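PDB 4R85: cytosine deaminase from Klebsiella pneumoniae, which probably catalyses the hydrolytic deamination of 5-methylcytosine and cytosine at an iron-containing active site in an amidohydrolase-fold barrel. Local coordinates for residues P51-D60 and F109-D119; I168-P179 and L198-H209. All coordinates share one frame; numbering follows the deposited sequence.

Interaction 1. Residues P51-D60 and F109-D119; sequences PFVEPHIHLD and FGVQHVRTHVD. With FE2 (Fe (II) ion), chain H; 17E (5-methylcytosine), chain G.
H56 and H117 meet in a tightly packed part of this contact, at its metal end. H117 NE2 lies 3.2 Å above the plane of the H56 ring, offset toward its rim. The ring planes make an angle of 31°, so this is an oblique crossing and not a stack. A water in the plane of the H117 ring bonds to NE2 and donates to P55 O, which ties that ring back to the first strand. The CB of H117 makes an off-centre CH-pi contact with the neighbouring H58 ring. H56 and H58 form the HxH pair at the end of the first barrel strand, as in other amidohydrolases; each gives its NE2 to the iron, and H209, H241 and D308 complete the site. On its ND1 side H56 has its polar partner at S240. The methyl of 5-methylcytosine sits over a face of H58, with H58 CD2 3.4 Å from CM5.

Strands 52-57 and 111-119 run parallel, neighbours in the wall of the barrel, and a beta bulge between E54 and I57 shifts their register by one residue. Within it, E54 bends at chi2 (41°) to bring its carboxylate back to the backbone, where OE2 takes H56 N on its anti lone pair. On the face of I57 the packing is apolar, I57 CG2 lying 3.7 Å from V114 CG1. Farther along, T116 OG1 accepts L59 N at 2.9 Å. D60 OD1 then receives D119 N at 2.8 Å, from 46° above the carboxylate plane, and a water donates to both D60 OD1 and D119 O.

The other end is looser. F109 turns its partly exposed ring away, touching the first strand through its carbonyl, with F52 CD1 3.4 Å from F109 O. G110, with positive phi, closes the Schellman motif of helix 92-108 and accepts F52 N well above its carbonyl plane.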
loop_
_atom_site.group_PDB
_atom_site.type_symbol
_atom_site.label_atom_id
_atom_site.label_comp_id
_atom_site.label_asym_id
_atom_site.label_seq_id
_atom_site.Cartn_x
_atom_site.Cartn_y
_atom_site.Cartn_z
ATOM N N PRO A 51 -4.323 15.432 -15.265
ATOM C CA PRO A 51 -4.079 13.980 -15.289
ATOM C C PRO A 51 -2.986 13.540 -14.327
ATOM O O PRO A 51 -2.106 14.325 -13.960
ATOM C CB PRO A 51 -3.624 13.719 -16.732
ATOM C CG PRO A 51 -4.118 14.917 -17.518
ATOM C CD PRO A 51 -4.067 16.065 -16.572
ATOM N N PHE A 52 -3.042 12.284 -13.908
ATOM C CA PHE A 52 -1.944 11.749 -13.121
ATOM C C PHE A 52 -0.699 11.664 -14.004
ATOM O O PHE A 52 -0.802 11.579 -15.232
ATOM C CB PHE A 52 -2.295 10.376 -12.550
ATOM C CG PHE A 52 -3.298 10.425 -11.427
ATOM C CD1 PHE A 52 -4.523 9.795 -11.546
ATOM C CD2 PHE A 52 -3.008 11.099 -10.247
ATOM C CE1 PHE A 52 -5.449 9.834 -10.511
ATOM C CE2 PHE A 52 -3.924 11.142 -9.211
ATOM C CZ PHE A 52 -5.150 10.510 -9.345
ATOM N N VAL A 53 0.468 11.696 -13.369
ATOM C CA VAL A 53 1.737 11.603 -14.072
ATOM C C VAL A 53 2.496 10.379 -13.569
ATOM O O VAL A 53 2.491 10.082 -12.378
ATOM C CB VAL A 53 2.587 12.873 -13.826
ATOM C CG1 VAL A 53 3.917 12.796 -14.566
ATOM C CG2 VAL A 53 1.813 14.127 -14.214
ATOM N N GLU A 54 3.119 9.650 -14.488
ATOM C CA GLU A 54 4.036 8.583 -14.122
ATOM C C GLU A 54 5.414 9.031 -14.563
ATOM O O GLU A 54 5.811 8.788 -15.698
ATOM C CB GLU A 54 3.663 7.278 -14.822
ATOM C CG GLU A 54 4.653 6.147 -14.531
ATOM C CD GLU A 54 5.087 6.129 -13.066
ATOM O OE1 GLU A 54 4.327 5.594 -12.228
ATOM O OE2 GLU A 54 6.178 6.660 -12.748
ATOM N N PRO A 55 6.149 9.702 -13.669
ATOM C CA PRO A 55 7.398 10.355 -14.067
ATOM C C PRO A 55 8.595 9.416 -14.093
ATOM O O PRO A 55 9.694 9.879 -14.395
ATOM C CB PRO A 55 7.601 11.405 -12.966
ATOM C CG PRO A 55 6.986 10.762 -11.749
ATOM C CD PRO A 55 5.803 9.964 -12.260
ATOM N N HIS A 56 8.397 8.142 -13.769
ATOM C CA HIS A 56 9.505 7.196 -13.739
ATOM C C HIS A 56 9.024 5.750 -13.799
ATOM O O HIS A 56 8.571 5.187 -12.794
ATOM C CB HIS A 56 10.340 7.411 -12.468
ATOM C CG HIS A 56 11.630 6.659 -12.464
ATOM N ND1 HIS A 56 12.845 7.271 -12.238
ATOM C CD2 HIS A 56 11.896 5.342 -12.645
ATOM C CE1 HIS A 56 13.805 6.365 -12.286
ATOM N NE2 HIS A 56 13.254 5.192 -12.542
ATOM N N ILE A 57 9.155 5.143 -14.972
ATOM C CA ILE A 57 8.790 3.743 -15.175
ATOM C C ILE A 57 9.749 3.166 -16.207
ATOM O O ILE A 57 10.317 3.921 -16.998
ATOM C CB ILE A 57 7.321 3.630 -15.645
ATOM C CG1 ILE A 57 6.864 2.169 -15.706
ATOM C CG2 ILE A 57 7.111 4.373 -16.974
ATOM C CD1 ILE A 57 5.342 2.013 -15.637
ATOM N N HIS A 58 9.965 1.848 -16.175
ATOM C CA HIS A 58 10.820 1.185 -17.153
ATOM C C HIS A 58 9.975 0.368 -18.110
ATOM O O HIS A 58 9.772 -0.839 -17.896
ATOM C CB HIS A 58 11.820 0.253 -16.468
ATOM C CG HIS A 58 12.781 0.955 -15.558
ATOM N ND1 HIS A 58 14.100 1.164 -15.891
ATOM C CD2 HIS A 58 12.617 1.476 -14.320
ATOM C CE1 HIS A 58 14.710 1.791 -14.903
ATOM N NE2 HIS A 58 13.831 1.994 -13.939
ATOM N N LEU A 59 9.492 1.012 -19.167
ATOM C CA LEU A 59 8.613 0.343 -20.131
ATOM C C LEU A 59 9.310 -0.724 -20.967
ATOM O O LEU A 59 8.657 -1.624 -21.488
ATOM C CB LEU A 59 7.939 1.359 -21.056
ATOM C CG LEU A 59 6.891 2.235 -20.380
ATOM C CD1 LEU A 59 6.265 3.188 -21.382
ATOM C CD2 LEU A 59 5.834 1.358 -19.707
ATOM N N ASP A 60 10.627 -0.636 -21.112
ATOM C CA ASP A 60 11.320 -1.661 -21.889
ATOM C C ASP A 60 11.297 -3.014 -21.178
ATOM O O ASP A 60 11.240 -4.062 -21.824
ATOM C CB ASP A 60 12.748 -1.239 -22.283
ATOM C CG ASP A 60 13.658 -0.986 -21.084
ATOM O OD1 ASP A 60 14.891 -1.065 -21.276
ATOM O OD2 ASP A 60 13.162 -0.710 -19.966
ATOM N N PHE A 109 -5.856 4.130 -15.377
ATOM C CA PHE A 109 -5.771 4.786 -14.083
ATOM C C PHE A 109 -5.500 6.298 -14.154
ATOM O O PHE A 109 -5.016 6.897 -13.192
ATOM C CB PHE A 109 -4.763 4.067 -13.181
ATOM C CG PHE A 109 -5.279 2.773 -12.636
ATOM C CD1 PHE A 109 -6.216 2.766 -11.611
ATOM C CD2 PHE A 109 -4.839 1.558 -13.158
ATOM C CE1 PHE A 109 -6.707 1.567 -11.104
ATOM C CE2 PHE A 109 -5.313 0.360 -12.656
ATOM C CZ PHE A 109 -6.247 0.363 -11.621
ATOM N N GLY A 110 -5.824 6.908 -15.295
ATOM C CA GLY A 110 -5.805 8.359 -15.418
ATOM C C GLY A 110 -4.469 9.010 -15.734
ATOM O O GLY A 110 -4.336 10.231 -15.652
ATOM N N VAL A 111 -3.476 8.211 -16.099
ATOM C CA VAL A 111 -2.159 8.753 -16.411
ATOM C C VAL A 111 -2.085 9.207 -17.861
ATOM O O VAL A 111 -2.351 8.418 -18.765
ATOM C CB VAL A 111 -1.055 7.711 -16.178
ATOM C CG1 VAL A 111 0.278 8.271 -16.636
ATOM C CG2 VAL A 111 -1.005 7.326 -14.702
ATOM N N GLN A 112 -1.717 10.470 -18.087
ATOM C CA GLN A 112 -1.575 10.978 -19.452
ATOM C C GLN A 112 -0.155 11.467 -19.757
ATOM O O GLN A 112 0.146 11.871 -20.880
ATOM C CB GLN A 112 -2.575 12.100 -19.719
ATOM C CG GLN A 112 -4.041 11.664 -19.756
ATOM C CD GLN A 112 -4.949 12.763 -20.282
ATOM O OE1 GLN A 112 -4.554 13.535 -21.157
ATOM N NE2 GLN A 112 -6.161 12.856 -19.733
ATOM N N HIS A 113 0.692 11.463 -18.739
ATOM C CA HIS A 113 2.080 11.881 -18.880
ATOM C C HIS A 113 2.997 10.815 -18.297
ATOM O O HIS A 113 2.831 10.387 -17.154
ATOM C CB HIS A 113 2.302 13.233 -18.203
ATOM C CG HIS A 113 1.512 14.336 -18.827
ATOM N ND1 HIS A 113 1.899 14.956 -19.995
ATOM C CD2 HIS A 113 0.334 14.901 -18.471
ATOM C CE1 HIS A 113 1.005 15.873 -20.321
ATOM N NE2 HIS A 113 0.043 15.859 -19.414
ATOM N N VAL A 114 3.954 10.368 -19.103
ATOM C CA VAL A 114 4.810 9.262 -18.719
ATOM C C VAL A 114 6.252 9.546 -19.110
ATOM O O VAL A 114 6.518 9.993 -20.217
ATOM C CB VAL A 114 4.377 7.962 -19.436
ATOM C CG1 VAL A 114 5.330 6.795 -19.097
ATOM C CG2 VAL A 114 2.939 7.603 -19.096
ATOM N N ARG A 115 7.183 9.282 -18.202
ATOM C CA ARG A 115 8.594 9.307 -18.558
ATOM C C ARG A 115 9.155 7.901 -18.372
ATOM O O ARG A 115 9.145 7.368 -17.259
ATOM C CB ARG A 115 9.360 10.322 -17.704
ATOM C CG ARG A 115 10.873 10.287 -17.925
ATOM C CD ARG A 115 11.581 11.313 -17.037
ATOM N NE ARG A 115 11.460 12.669 -17.572
ATOM C CZ ARG A 115 11.979 13.735 -16.979
ATOM N NH1 ARG A 115 12.630 13.584 -15.830
ATOM N NH2 ARG A 115 11.841 14.942 -17.523
ATOM N N THR A 116 9.612 7.287 -19.461
ATOM C CA THR A 116 10.128 5.930 -19.368
ATOM C C THR A 116 11.635 5.944 -19.498
ATOM O O THR A 116 12.184 6.687 -20.307
ATOM C CB THR A 116 9.531 4.971 -20.435
ATOM O OG1 THR A 116 10.015 3.643 -20.200
ATOM C CG2 THR A 116 9.928 5.387 -21.847
ATOM N N HIS A 117 12.300 5.145 -18.673
ATOM C CA HIS A 117 13.712 4.869 -18.878
ATOM C C HIS A 117 13.825 3.679 -19.829
ATOM O O HIS A 117 12.993 2.769 -19.792
ATOM C CB HIS A 117 14.406 4.596 -17.534
ATOM C CG HIS A 117 14.396 5.784 -16.623
ATOM N ND1 HIS A 117 15.518 6.546 -16.380
ATOM C CD2 HIS A 117 13.381 6.383 -15.956
ATOM C CE1 HIS A 117 15.198 7.553 -15.583
ATOM N NE2 HIS A 117 13.909 7.476 -15.312
ATOM N N VAL A 118 14.820 3.712 -20.714
ATOM C CA VAL A 118 15.084 2.601 -21.621
ATOM C C VAL A 118 16.558 2.247 -21.542
ATOM O O VAL A 118 17.405 3.117 -21.691
ATOM C CB VAL A 118 14.775 2.963 -23.086
ATOM C CG1 VAL A 118 14.963 1.729 -23.992
ATOM C CG2 VAL A 118 13.378 3.513 -23.203
ATOM N N ASP A 119 16.863 0.971 -21.320
ATOM C CA ASP A 119 18.245 0.523 -21.189
ATOM C C ASP A 119 18.972 0.666 -22.532
ATOM O O ASP A 119 18.584 0.049 -23.523
ATOM C CB ASP A 119 18.268 -0.927 -20.683
ATOM C CG ASP A 119 19.670 -1.480 -20.490
ATOM O OD1 ASP A 119 19.770 -2.697 -20.207
ATOM O OD2 ASP A 119 20.666 -0.731 -20.607
HETATM FE FE FE2 H . 14.090 3.179 -11.957
HETATM N N1 17E G . 17.162 -0.786 -13.021
HETATM C C2 17E G . 17.655 -0.120 -11.977
HETATM O O2 17E G . 18.996 0.167 -11.933
HETATM N N3 17E G . 16.874 0.281 -10.969
HETATM C C4 17E G . 15.558 0.012 -10.982
HETATM N N4 17E G . 14.733 0.444 -9.899
HETATM C C5 17E G . 14.995 -0.681 -12.056
HETATM C C6 17E G . 15.846 -1.074 -13.085
HETATM C CM5 17E G . 13.531 -0.985 -12.087
HETATM O O HOH W 1 12.281 9.193 -14.182
HETATM O O HOH W 2 16.424 -1.960 -23.402
#

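Interaction 2. Residues I168-P179 and L198-H209; sequences IEMGADVVGGIP and LAQRYGRLVDVH. With FE2 (Fe (II) ion), chain H; 17E (5-methylcytosine), chain G.
V174 and V175 pair in parallel with L205 and V206, V175 giving its N-H to L205 O at 2.8 Å and accepting D207 N on its own carbonyl. Just before the paired residues in the chain, R204 makes two of the side-chain bonds. Bent at chi2 (-69°), it folds back so that NH2 alone donates to two carbonyls, I168 O and A172 O, each at 2.8 Å. A172 O lies in the guanidinium plane, whereas I168 O is tilted out of it. These two bonds clasp the end of helix 160-170, where G171 forms a Schellman motif. I168 CG2 covers a face of the guanidinium and also sits over the Y202 ring, 4.0 Å from its centroid. Nearer the surface Y202 OH donates to E169 OE2 over 2.7 Å, on the anti side of the carboxylate but 29° out of its plane.

Strand 174-175, helix 185-202 and strand 205-209 make one beta-alpha-beta crossover of the barrel, and V175 packs against that helix, with CG2 3.8 Å from A199 CB. Further along, P179 CD presses tightly on V208 CG1. G177 O takes H209 N from above its carbonyl plane. H209 holds a water in its ring plane through ND1, the same water donating to D207 O, while NE2 binds the iron at 2.4 Å. I178 reaches the ligand directly, its CD1 3.6 Å from O2 of 5-methylcytosine.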
loop_
_atom_site.group_PDB
_atom_site.type_symbol
_atom_site.label_atom_id
_atom_site.label_comp_id
_atom_site.label_asym_id
_atom_site.label_seq_id
_atom_site.Cartn_x
_atom_site.Cartn_y
_atom_site.Cartn_z
ATOM N N ILE A 168 20.759 9.440 -27.687
ATOM C CA ILE A 168 20.356 10.840 -27.730
ATOM C C ILE A 168 20.151 11.298 -29.172
ATOM O O ILE A 168 19.153 11.947 -29.493
ATOM C CB ILE A 168 21.379 11.734 -26.994
ATOM C CG1 ILE A 168 21.321 11.451 -25.489
ATOM C CG2 ILE A 168 21.143 13.213 -27.302
ATOM C CD1 ILE A 168 19.929 11.573 -24.895
ATOM N N GLU A 169 21.068 10.936 -30.061
ATOM C CA GLU A 169 20.908 11.341 -31.452
ATOM C C GLU A 169 19.672 10.708 -32.095
ATOM O O GLU A 169 19.031 11.313 -32.959
ATOM C CB GLU A 169 22.172 11.040 -32.263
ATOM C CG GLU A 169 23.346 11.899 -31.848
ATOM C CD GLU A 169 24.610 11.603 -32.630
ATOM O OE1 GLU A 169 24.691 10.522 -33.255
ATOM O OE2 GLU A 169 25.521 12.459 -32.616
ATOM N N MET A 170 19.333 9.500 -31.656
ATOM C CA MET A 170 18.147 8.804 -32.149
ATOM C C MET A 170 16.866 9.494 -31.694
ATOM O O MET A 170 15.807 9.323 -32.304
ATOM C CB MET A 170 18.143 7.347 -31.681
ATOM C CG MET A 170 19.040 6.437 -32.502
ATOM S SD MET A 170 19.211 4.837 -31.694
ATOM C CE MET A 170 17.538 4.206 -31.768
ATOM N N GLY A 171 16.964 10.253 -30.611
ATOM C CA GLY A 171 15.868 11.108 -30.195
ATOM C C GLY A 171 15.358 10.957 -28.776
ATOM O O GLY A 171 14.311 11.514 -28.444
ATOM N N ALA A 172 16.061 10.204 -27.934
ATOM C CA ALA A 172 15.717 10.198 -26.513
ATOM C C ALA A 172 15.711 11.644 -25.991
ATOM O O ALA A 172 16.627 12.417 -26.279
ATOM C CB ALA A 172 16.697 9.352 -25.724
ATOM N N ASP A 173 14.668 12.001 -25.245
ATOM C CA ASP A 173 14.470 13.372 -24.760
ATOM C C ASP A 173 15.285 13.659 -23.500
ATOM O O ASP A 173 15.567 14.821 -23.184
ATOM C CB ASP A 173 12.999 13.615 -24.406
ATOM C CG ASP A 173 12.040 12.920 -25.345
ATOM O OD1 ASP A 173 11.634 13.547 -26.348
ATOM O OD2 ASP A 173 11.684 11.749 -25.078
ATOM N N VAL A 174 15.616 12.606 -22.755
ATOM C CA VAL A 174 16.254 12.777 -21.454
ATOM C C VAL A 174 17.537 11.957 -21.351
ATOM O O VAL A 174 17.593 10.811 -21.818
ATOM C CB VAL A 174 15.295 12.370 -20.299
ATOM C CG1 VAL A 174 15.835 12.839 -18.951
ATOM C CG2 VAL A 174 13.915 12.942 -20.527
ATOM N N VAL A 175 18.569 12.551 -20.753
ATOM C CA VAL A 175 19.827 11.850 -20.512
ATOM C C VAL A 175 19.815 11.178 -19.140
ATOM O O VAL A 175 19.589 11.839 -18.116
ATOM C CB VAL A 175 21.033 12.798 -20.577
ATOM C CG1 VAL A 175 22.305 12.060 -20.180
ATOM C CG2 VAL A 175 21.169 13.407 -21.974
ATOM N N GLY A 176 20.078 9.868 -19.115
ATOM C CA GLY A 176 20.065 9.115 -17.872
ATOM C C GLY A 176 21.448 8.831 -17.314
ATOM O O GLY A 176 22.444 9.353 -17.805
ATOM N N GLY A 177 21.508 7.995 -16.281
ATOM C CA GLY A 177 22.775 7.623 -15.681
ATOM C C GLY A 177 22.585 6.669 -14.516
ATOM O O GLY A 177 21.458 6.434 -14.087
ATOM N N ILE A 178 23.687 6.127 -14.001
ATOM C CA ILE A 178 23.626 5.217 -12.855
ATOM C C ILE A 178 24.975 5.208 -12.102
ATOM O O ILE A 178 25.616 4.165 -11.941
ATOM C CB ILE A 178 23.151 3.790 -13.311
ATOM C CG1 ILE A 178 22.721 2.933 -12.113
ATOM C CG2 ILE A 178 24.189 3.103 -14.227
ATOM C CD1 ILE A 178 22.242 1.541 -12.485
ATOM N N PRO A 179 25.406 6.394 -11.622
ATOM C CA PRO A 179 26.758 6.574 -11.080
ATOM C C PRO A 179 27.089 5.633 -9.931
ATOM O O PRO A 179 28.241 5.214 -9.829
ATOM C CB PRO A 179 26.758 8.037 -10.592
ATOM C CG PRO A 179 25.311 8.409 -10.468
ATOM C CD PRO A 179 24.642 7.652 -11.582
ATOM N N LEU A 198 26.891 15.770 -22.129
ATOM C CA LEU A 198 26.008 15.250 -23.171
ATOM C C LEU A 198 24.678 16.015 -23.215
ATOM O O LEU A 198 24.272 16.502 -24.265
ATOM C CB LEU A 198 25.749 13.753 -22.940
ATOM C CG LEU A 198 24.981 12.990 -24.024
ATOM C CD1 LEU A 198 25.730 13.010 -25.354
ATOM C CD2 LEU A 198 24.697 11.541 -23.560
ATOM N N ALA A 199 24.002 16.118 -22.079
ATOM C CA ALA A 199 22.732 16.845 -22.010
ATOM C C ALA A 199 22.873 18.294 -22.453
ATOM O O ALA A 199 22.006 18.817 -23.156
ATOM C CB ALA A 199 22.162 16.786 -20.619
ATOM N N GLN A 200 23.961 18.945 -22.053
ATOM C CA GLN A 200 24.166 20.344 -22.453
ATOM C C GLN A 200 24.450 20.488 -23.933
ATOM O O GLN A 200 23.971 21.420 -24.577
ATOM C CB GLN A 200 25.307 20.992 -21.668
ATOM C CG GLN A 200 24.881 21.575 -20.357
ATOM C CD GLN A 200 25.860 22.608 -19.832
ATOM O OE1 GLN A 200 27.020 22.301 -19.552
ATOM N NE2 GLN A 200 25.397 23.838 -19.695
ATOM N N ARG A 201 25.248 19.575 -24.475
ATOM C CA ARG A 201 25.614 19.653 -25.880
ATOM C C ARG A 201 24.410 19.448 -26.807
ATOM O O ARG A 201 24.324 20.067 -27.865
ATOM C CB ARG A 201 26.734 18.667 -26.209
ATOM C CG ARG A 201 27.087 18.650 -27.680
ATOM C CD ARG A 201 28.576 18.544 -27.892
ATOM N NE ARG A 201 28.927 18.696 -29.302
ATOM C CZ ARG A 201 30.128 18.420 -29.797
ATOM N NH1 ARG A 201 31.085 17.976 -28.993
ATOM N NH2 ARG A 201 30.370 18.581 -31.092
ATOM N N TYR A 202 23.466 18.606 -26.392
ATOM C CA TYR A 202 22.295 18.307 -27.219
ATOM C C TYR A 202 21.012 18.971 -26.700
ATOM O O TYR A 202 19.941 18.765 -27.257
ATOM C CB TYR A 202 22.077 16.794 -27.325
ATOM C CG TYR A 202 23.113 16.046 -28.148
ATOM C CD1 TYR A 202 24.294 15.585 -27.572
ATOM C CD2 TYR A 202 22.896 15.777 -29.498
ATOM C CE1 TYR A 202 25.243 14.891 -28.322
ATOM C CE2 TYR A 202 23.843 15.078 -30.256
ATOM C CZ TYR A 202 25.012 14.644 -29.660
ATOM O OH TYR A 202 25.953 13.946 -30.405
ATOM N N GLY A 203 21.122 19.759 -25.638
ATOM C CA GLY A 203 19.974 20.467 -25.085
ATOM C C GLY A 203 18.853 19.564 -24.594
ATOM O O GLY A 203 17.683 19.782 -24.917
ATOM N N ARG A 204 19.206 18.558 -23.799
ATOM C CA ARG A 204 18.225 17.599 -23.310
ATOM C C ARG A 204 18.032 17.716 -21.808
ATOM O O ARG A 204 18.836 18.339 -21.111
ATOM C CB ARG A 204 18.650 16.168 -23.668
ATOM C CG ARG A 204 18.969 15.972 -25.147
ATOM C CD ARG A 204 17.732 16.059 -26.034
ATOM N NE ARG A 204 18.106 16.319 -27.421
ATOM C CZ ARG A 204 18.236 15.387 -28.360
ATOM N NH1 ARG A 204 18.592 15.733 -29.586
ATOM N NH2 ARG A 204 18.008 14.111 -28.081
ATOM N N LEU A 205 16.956 17.112 -21.319
ATOM C CA LEU A 205 16.706 17.021 -19.889
ATOM C C LEU A 205 17.608 15.939 -19.299
ATOM O O LEU A 205 18.256 15.199 -20.037
ATOM C CB LEU A 205 15.236 16.684 -19.626
ATOM C CG LEU A 205 14.208 17.647 -20.234
ATOM C CD1 LEU A 205 12.796 17.292 -19.765
ATOM C CD2 LEU A 205 14.546 19.082 -19.852
ATOM N N VAL A 206 17.648 15.859 -17.973
ATOM C CA VAL A 206 18.466 14.867 -17.271
ATOM C C VAL A 206 17.635 14.175 -16.200
ATOM O O VAL A 206 16.926 14.835 -15.446
ATOM C CB VAL A 206 19.672 15.547 -16.584
ATOM C CG1 VAL A 206 20.400 14.579 -15.648
ATOM C CG2 VAL A 206 20.622 16.096 -17.628
ATOM N N ASP A 207 17.707 12.850 -16.138
ATOM C CA ASP A 207 17.067 12.101 -15.055
ATOM C C ASP A 207 17.918 10.882 -14.718
ATOM O O ASP A 207 17.957 9.925 -15.484
ATOM C CB ASP A 207 15.668 11.648 -15.455
ATOM C CG ASP A 207 14.837 11.191 -14.270
ATOM O OD1 ASP A 207 13.608 11.443 -14.273
ATOM O OD2 ASP A 207 15.399 10.586 -13.333
ATOM N N VAL A 208 18.576 10.922 -13.562
ATOM C CA VAL A 208 19.619 9.964 -13.222
ATOM C C VAL A 208 19.192 9.040 -12.081
ATOM O O VAL A 208 18.641 9.501 -11.077
ATOM C CB VAL A 208 20.909 10.717 -12.808
ATOM C CG1 VAL A 208 21.934 9.764 -12.217
ATOM C CG2 VAL A 208 21.495 11.470 -14.001
ATOM N N HIS A 209 19.451 7.741 -12.247
ATOM C CA HIS A 209 19.336 6.764 -11.155
ATOM C C HIS A 209 20.506 7.028 -10.229
ATOM O O HIS A 209 21.630 6.630 -10.496
ATOM C CB HIS A 209 19.414 5.334 -11.692
ATOM C CG HIS A 209 18.118 4.833 -12.244
ATOM N ND1 HIS A 209 17.523 5.383 -13.358
ATOM C CD2 HIS A 209 17.297 3.842 -11.826
ATOM C CE1 HIS A 209 16.389 4.752 -13.607
ATOM N NE2 HIS A 209 16.232 3.811 -12.692
HETATM FE FE FE2 H . 14.090 3.179 -11.957
HETATM N N1 17E G . 17.162 -0.786 -13.021
HETATM C C2 17E G . 17.655 -0.120 -11.977
HETATM O O2 17E G . 18.996 0.167 -11.933
HETATM N N3 17E G . 16.874 0.281 -10.969
HETATM C C4 17E G . 15.558 0.012 -10.982
HETATM N N4 17E G . 14.733 0.444 -9.899
HETATM C C5 17E G . 14.995 -0.681 -12.056
HETATM C C6 17E G . 15.846 -1.074 -13.085
HETATM C CM5 17E G . 13.531 -0.985 -12.087
HETATM O O HOH W 3 17.860 13.718 -31.802
HETATM O O HOH W 4 18.326 7.030 -15.623
#

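In the fold
Both contacts join neighbouring strands of one barrel wall, with strand 143-149 between them, and converge on the iron and 5-methylcytosine. Interaction 1 lies near the centre of the chain and is almost wholly buried; it supplies two metal histidines, packed with H117, which does not bind the iron. Interaction 2, its centre about 17 Å from that of interaction 1, runs from the metal site out to a partly exposed surface, so its chemistry changes from H209 at the iron, through apolar strand-helix packing, to arginine and tyrosine bonds at helix ends. The two are fastened together by a salt bridge, R115 NH1 to D207 OD1 at 2.8 Å, while D207 OD2 bonds to S240.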